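Local structure of aac(6')-Ii (Enterococcus faecium, 1N71) at residues G61-Y66 with E72-V77; V12-L17 with E39-E44. The protein is an aminoglycoside 6'-N-acetyltransferase of the GNAT superfamily, an antibiotic-resistance enzyme that holds coenzyme A in this structure. One frame throughout, in Å; residues are numbered along the deposited sequence.

Interaction 1 of 2, residues G61-Y66 with E72-V77. With COA (coenzyme A), chain E.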
loop_
_atom_site.group_PDB
_atom_site.type_symbol
_atom_site.label_atom_id
_atom_site.label_comp_id
_atom_site.label_asym_id
_atom_site.label_seq_id
_atom_site.Cartn_x
_atom_site.Cartn_y
_atom_site.Cartn_z
ATOM N N GLY A 61 6.078 4.768 13.485
ATOM C CA GLY A 61 5.360 3.522 13.673
ATOM C C GLY A 61 5.491 2.629 12.456
ATOM O O GLY A 61 5.952 3.071 11.403
ATOM N N ALA A 62 5.104 1.367 12.601
ATOM C CA ALA A 62 5.159 0.430 11.486
ATOM C C ALA A 62 3.967 -0.514 11.561
ATOM O O ALA A 62 3.583 -0.965 12.643
ATOM C CB ALA A 62 6.465 -0.359 11.512
ATOM N N ILE A 63 3.392 -0.804 10.400
ATOM C CA ILE A 63 2.230 -1.681 10.281
ATOM C C ILE A 63 2.607 -2.953 9.518
ATOM O O ILE A 63 3.187 -2.882 8.437
ATOM C CB ILE A 63 1.102 -0.988 9.483
ATOM C CG1 ILE A 63 0.744 0.348 10.129
ATOM C CG2 ILE A 63 -0.119 -1.891 9.411
ATOM C CD1 ILE A 63 -0.172 1.201 9.278
ATOM N N PRO A 64 2.295 -4.134 10.074
ATOM C CA PRO A 64 2.639 -5.365 9.354
ATOM C C PRO A 64 1.608 -5.552 8.240
ATOM O O PRO A 64 0.431 -5.765 8.520
ATOM C CB PRO A 64 2.536 -6.431 10.439
ATOM C CG PRO A 64 1.396 -5.926 11.276
ATOM C CD PRO A 64 1.688 -4.436 11.384
ATOM N N GLN A 65 2.046 -5.461 6.986
ATOM C CA GLN A 65 1.139 -5.588 5.851
ATOM C C GLN A 65 1.230 -6.932 5.129
ATOM O O GLN A 65 0.259 -7.367 4.504
ATOM C CB GLN A 65 1.387 -4.447 4.856
ATOM C CG GLN A 65 1.183 -3.052 5.450
ATOM C CD GLN A 65 -0.280 -2.692 5.633
ATOM O OE1 GLN A 65 -1.108 -3.550 5.932
ATOM N NE2 GLN A 65 -0.601 -1.415 5.469
ATOM N N TYR A 66 2.389 -7.582 5.200
ATOM C CA TYR A 66 2.561 -8.891 4.564
ATOM C C TYR A 66 3.070 -9.893 5.597
ATOM O O TYR A 66 4.263 -9.922 5.905
ATOM C CB TYR A 66 3.560 -8.813 3.407
ATOM C CG TYR A 66 3.212 -7.799 2.344
ATOM C CD1 TYR A 66 3.449 -6.442 2.548
ATOM C CD2 TYR A 66 2.643 -8.196 1.135
ATOM C CE1 TYR A 66 3.132 -5.502 1.579
ATOM C CE2 TYR A 66 2.319 -7.262 0.154
ATOM C CZ TYR A 66 2.568 -5.918 0.385
ATOM O OH TYR A 66 2.268 -4.987 -0.576
ATOM N N GLU A 72 4.994 -1.643 6.690
ATOM C CA GLU A 72 4.892 -0.295 6.146
ATOM C C GLU A 72 5.237 0.714 7.232
ATOM O O GLU A 72 4.619 0.718 8.303
ATOM C CB GLU A 72 3.473 -0.003 5.646
ATOM C CG GLU A 72 3.254 1.486 5.360
ATOM C CD GLU A 72 1.859 1.809 4.843
ATOM O OE1 GLU A 72 0.917 1.040 5.117
ATOM O OE2 GLU A 72 1.705 2.848 4.170
ATOM N N LEU A 73 6.222 1.564 6.954
ATOM C CA LEU A 73 6.636 2.602 7.887
ATOM C C LEU A 73 5.557 3.681 7.835
ATOM O O LEU A 73 5.313 4.283 6.783
ATOM C CB LEU A 73 7.998 3.178 7.460
ATOM C CG LEU A 73 8.659 4.266 8.322
ATOM C CD1 LEU A 73 10.109 4.432 7.888
ATOM C CD2 LEU A 73 7.908 5.588 8.194
ATOM N N HIS A 74 4.898 3.912 8.965
ATOM C CA HIS A 74 3.840 4.915 9.025
ATOM C C HIS A 74 3.333 5.094 10.452
ATOM O O HIS A 74 2.925 4.131 11.096
ATOM C CB HIS A 74 2.680 4.503 8.109
ATOM C CG HIS A 74 1.490 5.408 8.192
ATOM N ND1 HIS A 74 0.588 5.358 9.234
ATOM C CD2 HIS A 74 1.057 6.390 7.366
ATOM C CE1 HIS A 74 -0.350 6.269 9.046
ATOM N NE2 HIS A 74 -0.089 6.910 7.919
ATOM N N PRO A 75 3.388 6.326 10.974
ATOM C CA PRO A 75 3.900 7.512 10.286
ATOM C C PRO A 75 5.302 7.816 10.802
ATOM O O PRO A 75 5.883 7.028 11.554
ATOM C CB PRO A 75 2.919 8.582 10.713
ATOM C CG PRO A 75 2.746 8.243 12.177
ATOM C CD PRO A 75 2.638 6.715 12.183
ATOM N N LEU A 76 5.842 8.952 10.380
ATOM C CA LEU A 76 7.140 9.415 10.848
ATOM C C LEU A 76 7.010 10.923 10.956
ATOM O O LEU A 76 6.808 11.614 9.956
ATOM C CB LEU A 76 8.274 9.072 9.879
ATOM C CG LEU A 76 9.623 9.690 10.289
ATOM C CD1 LEU A 76 9.969 9.301 11.735
ATOM C CD2 LEU A 76 10.721 9.233 9.338
ATOM N N VAL A 77 7.107 11.432 12.174
ATOM C CA VAL A 77 6.992 12.862 12.382
ATOM C C VAL A 77 7.940 13.318 13.477
ATOM O O VAL A 77 8.114 12.639 14.490
ATOM C CB VAL A 77 5.552 13.253 12.771
ATOM C CG1 VAL A 77 5.152 12.544 14.047
ATOM C CG2 VAL A 77 5.451 14.766 12.952
HETATM N N1A COA E . 15.418 16.528 2.099
HETATM C C2A COA E . 16.681 16.094 1.933
HETATM N N3A COA E . 17.507 15.569 2.867
HETATM C C4A COA E . 16.890 15.500 4.096
HETATM C C5A COA E . 15.613 15.905 4.412
HETATM C C6A COA E . 14.835 16.443 3.338
HETATM N N6A COA E . 13.586 16.871 3.506
HETATM N N7A COA E . 15.341 15.679 5.753
HETATM C C8A COA E . 16.446 15.166 6.209
HETATM N N9A COA E . 17.435 15.029 5.263
HETATM C C1B COA E . 18.796 14.498 5.429
HETATM C C2B COA E . 19.677 15.369 6.330
HETATM O O2B COA E . 20.302 16.386 5.537
HETATM C C3B COA E . 20.749 14.432 6.877
HETATM O O3B COA E . 21.724 14.218 5.843
HETATM P P3B COA E . 23.298 14.431 6.122
HETATM O O7A COA E . 23.402 15.844 6.564
HETATM O O8A COA E . 23.927 14.151 4.808
HETATM O O9A COA E . 23.620 13.436 7.173
HETATM C C4B COA E . 19.949 13.133 7.050
HETATM O O4B COA E . 18.868 13.253 6.117
HETATM C C5B COA E . 19.441 12.870 8.475
HETATM O O5B COA E . 18.410 13.804 8.818
HETATM P P1A COA E . 17.741 13.844 10.286
HETATM O O1A COA E . 18.277 15.014 11.015
HETATM O O2A COA E . 17.818 12.495 10.890
HETATM O O3A COA E . 16.210 14.131 9.895
HETATM P P2A COA E . 15.068 14.813 10.799
HETATM O O4A COA E . 14.936 16.231 10.402
HETATM O O5A COA E . 15.261 14.461 12.221
HETATM O O6A COA E . 13.767 14.028 10.277
HETATM C CBP COA E . 12.026 14.037 8.577
HETATM C CCP COA E . 13.512 13.884 8.871
HETATM C CDP COA E . 11.830 13.974 7.057
HETATM C CEP COA E . 11.256 12.869 9.259
HETATM C CAP COA E . 11.549 15.440 9.154
HETATM O OAP COA E . 12.213 16.534 8.512
HETATM C C9P COA E . 10.019 15.606 9.153
HETATM O O9P COA E . 9.375 15.455 10.200
HETATM N N8P COA E . 9.456 15.910 7.976
HETATM C C7P COA E . 8.029 16.110 7.748
HETATM C C6P COA E . 7.247 14.799 7.705
HETATM C C5P COA E . 7.347 14.076 6.374
HETATM O O5P COA E . 7.114 14.672 5.316
HETATM N N4P COA E . 7.693 12.782 6.432
HETATM C C3P COA E . 7.845 11.893 5.275
HETATM C C2P COA E . 7.008 10.631 5.409
HETATM S S1P COA E . 6.108 10.210 3.905
#
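Glu72 N gives its hydrogen to Ile63 O at 2.8 Å with an N-H...O angle of 167°, and Ile63 N returns a bond of 2.9 Å to Glu72 O, so the two residues form an antiparallel hydrogen-bonded pair. Next comes the non-hydrogen-bonded pair Ala62-Leu73, where Ala62 CA brings its hydrogen toward Glu72 O. Farther on, the pattern shifts. His74 N bonds Gly61 O from well above the carbonyl plane, and Gly61 N bypasses His74 O to reach Pro75 O at 3.0 Å. The peptide bond before Pro75 is cis, which is consistent with this change of partner; the acceptors Gly61 O and His74 O lie 3.2 Å apart.

These strands form the hairpin 55-66/70-78 in the central sheet of the GNAT fold, with a classic beta bulge at Gln65 and Tyr66. Near the turn, Gln65 NE2 donates to Glu72 OE1 at 2.9 Å, lying almost on the line of that carboxylate C-O bond. Gln65 bends at chi2 (-75°) to bring the amide there, while the extended Glu72 chain reaches across; the two flat groups are 30° apart. Ile63 CD1 approaches the His74 ring obliquely, and Pro75 CB lies over the centre of one ring face. Ala62 and Leu73 face helix 87-101 and meet Leu95. Toward the cofactor, Leu76 CD2 touches the pantetheine methyl CEP of coenzyme A at 3.7 Å. Tyr66 OH, at the other end, hydrogen-bonds Asp168 OD2 of the second subunit.

Interaction 2 of 2, residues V12-L17 with E39-E44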
loop_
_atom_site.group_PDB
_atom_site.type_symbol
_atom_site.label_atom_id
_atom_site.label_comp_id
_atom_site.label_asym_id
_atom_site.label_seq_id
_atom_site.Cartn_x
_atom_site.Cartn_y
_atom_site.Cartn_z
ATOM N N VAL A 12 -0.841 11.376 28.711
ATOM C CA VAL A 12 -0.139 12.614 28.401
ATOM C C VAL A 12 0.646 12.479 27.101
ATOM O O VAL A 12 0.535 13.324 26.210
ATOM C CB VAL A 12 0.825 13.006 29.540
ATOM C CG1 VAL A 12 1.497 14.329 29.219
ATOM C CG2 VAL A 12 0.059 13.108 30.852
ATOM N N LEU A 13 1.440 11.418 26.997
ATOM C CA LEU A 13 2.230 11.174 25.793
ATOM C C LEU A 13 1.325 11.058 24.574
ATOM O O LEU A 13 1.601 11.644 23.527
ATOM C CB LEU A 13 3.053 9.893 25.943
ATOM C CG LEU A 13 4.442 10.021 26.574
ATOM C CD1 LEU A 13 5.022 8.634 26.819
ATOM C CD2 LEU A 13 5.352 10.828 25.652
ATOM N N LYS A 14 0.243 10.301 24.709
ATOM C CA LYS A 14 -0.685 10.134 23.602
ATOM C C LYS A 14 -1.310 11.468 23.204
ATOM O O LYS A 14 -1.704 11.655 22.053
ATOM C CB LYS A 14 -1.762 9.106 23.959
ATOM C CG LYS A 14 -1.220 7.684 23.987
ATOM C CD LYS A 14 -2.315 6.629 24.012
ATOM C CE LYS A 14 -2.941 6.490 25.385
ATOM N NZ LYS A 14 -3.895 5.344 25.422
ATOM N N ASP A 15 -1.388 12.398 24.152
ATOM C CA ASP A 15 -1.943 13.715 23.864
ATOM C C ASP A 15 -0.968 14.515 23.014
ATOM O O ASP A 15 -1.362 15.167 22.044
ATOM C CB ASP A 15 -2.230 14.483 25.157
ATOM C CG ASP A 15 -3.562 14.113 25.771
ATOM O OD1 ASP A 15 -4.592 14.241 25.073
ATOM O OD2 ASP A 15 -3.581 13.698 26.949
ATOM N N GLN A 16 0.308 14.464 23.382
ATOM C CA GLN A 16 1.338 15.186 22.651
ATOM C C GLN A 16 1.436 14.647 21.228
ATOM O O GLN A 16 1.660 15.406 20.284
ATOM C CB GLN A 16 2.688 15.047 23.357
ATOM C CG GLN A 16 2.654 15.373 24.844
ATOM C CD GLN A 16 4.042 15.469 25.449
ATOM O OE1 GLN A 16 4.286 14.984 26.556
ATOM N NE2 GLN A 16 4.958 16.106 24.732
ATOM N N LEU A 17 1.261 13.337 21.075
ATOM C CA LEU A 17 1.322 12.723 19.753
ATOM C C LEU A 17 0.187 13.277 18.902
ATOM O O LEU A 17 0.380 13.634 17.740
ATOM C CB LEU A 17 1.193 11.202 19.855
ATOM C CG LEU A 17 1.219 10.461 18.512
ATOM C CD1 LEU A 17 2.505 10.788 17.777
ATOM C CD2 LEU A 17 1.097 8.962 18.739
ATOM N N GLU A 39 -5.245 3.913 16.822
ATOM C CA GLU A 39 -4.997 2.953 15.756
ATOM C C GLU A 39 -3.507 2.613 15.699
ATOM O O GLU A 39 -3.122 1.481 15.394
ATOM C CB GLU A 39 -5.466 3.542 14.426
ATOM C CG GLU A 39 -5.465 2.566 13.269
ATOM C CD GLU A 39 -6.686 2.729 12.384
ATOM O OE1 GLU A 39 -6.928 3.855 11.897
ATOM O OE2 GLU A 39 -7.405 1.725 12.177
ATOM N N MET A 40 -2.673 3.599 16.013
ATOM C CA MET A 40 -1.229 3.419 16.008
ATOM C C MET A 40 -0.763 2.669 17.259
ATOM O O MET A 40 0.368 2.177 17.313
ATOM C CB MET A 40 -0.538 4.784 15.917
ATOM C CG MET A 40 -0.855 5.538 14.627
ATOM S SD MET A 40 -0.211 7.223 14.558
ATOM C CE MET A 40 -0.909 7.774 12.998
ATOM N N MET A 41 -1.642 2.571 18.254
ATOM C CA MET A 41 -1.319 1.881 19.503
ATOM C C MET A 41 -1.605 0.380 19.431
ATOM O O MET A 41 -1.344 -0.355 20.386
ATOM C CB MET A 41 -2.114 2.489 20.664
ATOM C CG MET A 41 -1.822 3.955 20.933
ATOM S SD MET A 41 -0.100 4.261 21.367
ATOM C CE MET A 41 0.558 4.768 19.766
ATOM N N ASN A 42 -2.145 -0.068 18.302
ATOM C CA ASN A 42 -2.471 -1.480 18.100
ATOM C C ASN A 42 -1.282 -2.388 18.440
ATOM O O ASN A 42 -0.156 -2.138 18.011
ATOM C CB ASN A 42 -2.892 -1.704 16.646
ATOM C CG ASN A 42 -3.520 -3.063 16.422
ATOM O OD1 ASN A 42 -2.966 -4.087 16.815
ATOM N ND2 ASN A 42 -4.680 -3.079 15.778
ATOM N N PRO A 43 -1.521 -3.460 19.214
ATOM C CA PRO A 43 -0.467 -4.401 19.609
ATOM C C PRO A 43 0.336 -4.991 18.447
ATOM O O PRO A 43 1.521 -5.290 18.596
ATOM C CB PRO A 43 -1.234 -5.475 20.375
ATOM C CG PRO A 43 -2.335 -4.700 21.002
ATOM C CD PRO A 43 -2.795 -3.810 19.868
ATOM N N GLU A 44 -0.303 -5.157 17.293
ATOM C CA GLU A 44 0.380 -5.730 16.137
ATOM C C GLU A 44 1.375 -4.754 15.526
ATOM O O GLU A 44 2.309 -5.160 14.836
ATOM C CB GLU A 44 -0.632 -6.148 15.068
ATOM C CG GLU A 44 -1.408 -4.990 14.481
#
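Met41 meets two residues one helical turn apart, Lys14 and Leu17, and every touch between the segments is apolar. The aliphatic part of Lys14 crosses the thioether chain at a slant: its CD lies 4.1 Å from Met41 CG, and the same Lys14 CD is 4.2 Å from Met41 SD. Leu17 receives the far end of the methionine, with its CD2 4.4 Å from Met41 CE. Bends at chi2 (-61°) and chi3 (97°) fold the Met41 chain so that its middle lies against the lysine while its methyl reaches the leucine. These are loose van der Waals contacts, and the nearest pair of CA atoms, in Lys14 and Met41, is still 9.2 Å apart.

No hydrogen bond crosses between the segments; the polar bonds lie outside the apolar patch. Lys14 bends at chi3, and its NZ hydrogen-bonds Arg8 O. After helix 33-40, Asn42 OD1 accepts from Glu44 N at 2.9 Å, an Asx turn.

Phe6 touches both Lys14 and Met41, Val37 of helix 33-40 packs on Leu17, and on the sheet side Leu17 packs on Leu56 and Phe59 of strand 55-66, while Met41, just past helix 33-40, touches Ala47 of strand 46-52.

From the N terminus the chain lays down edge strand 2-5, then passes through helix 11-24 and helix 33-40, and interaction 2 closes this helical excursion, with 21 residues between its segments. Strand 46-52 then runs into the sheet and turns back as strand 55-66; interaction 1 follows in series, closing the short hairpin to strand 70-78 across five residues. The two loops neither nest nor cross, yet their centres are only about 13 Å apart and their segments meet directly: Met40 SD packs on Pro75 CD at 3.7 Å, and Glu44 O lies 3.6 Å from Pro64 CD. These direct contacts join the end of the helical part to the hairpin whose second strand borders coenzyme A.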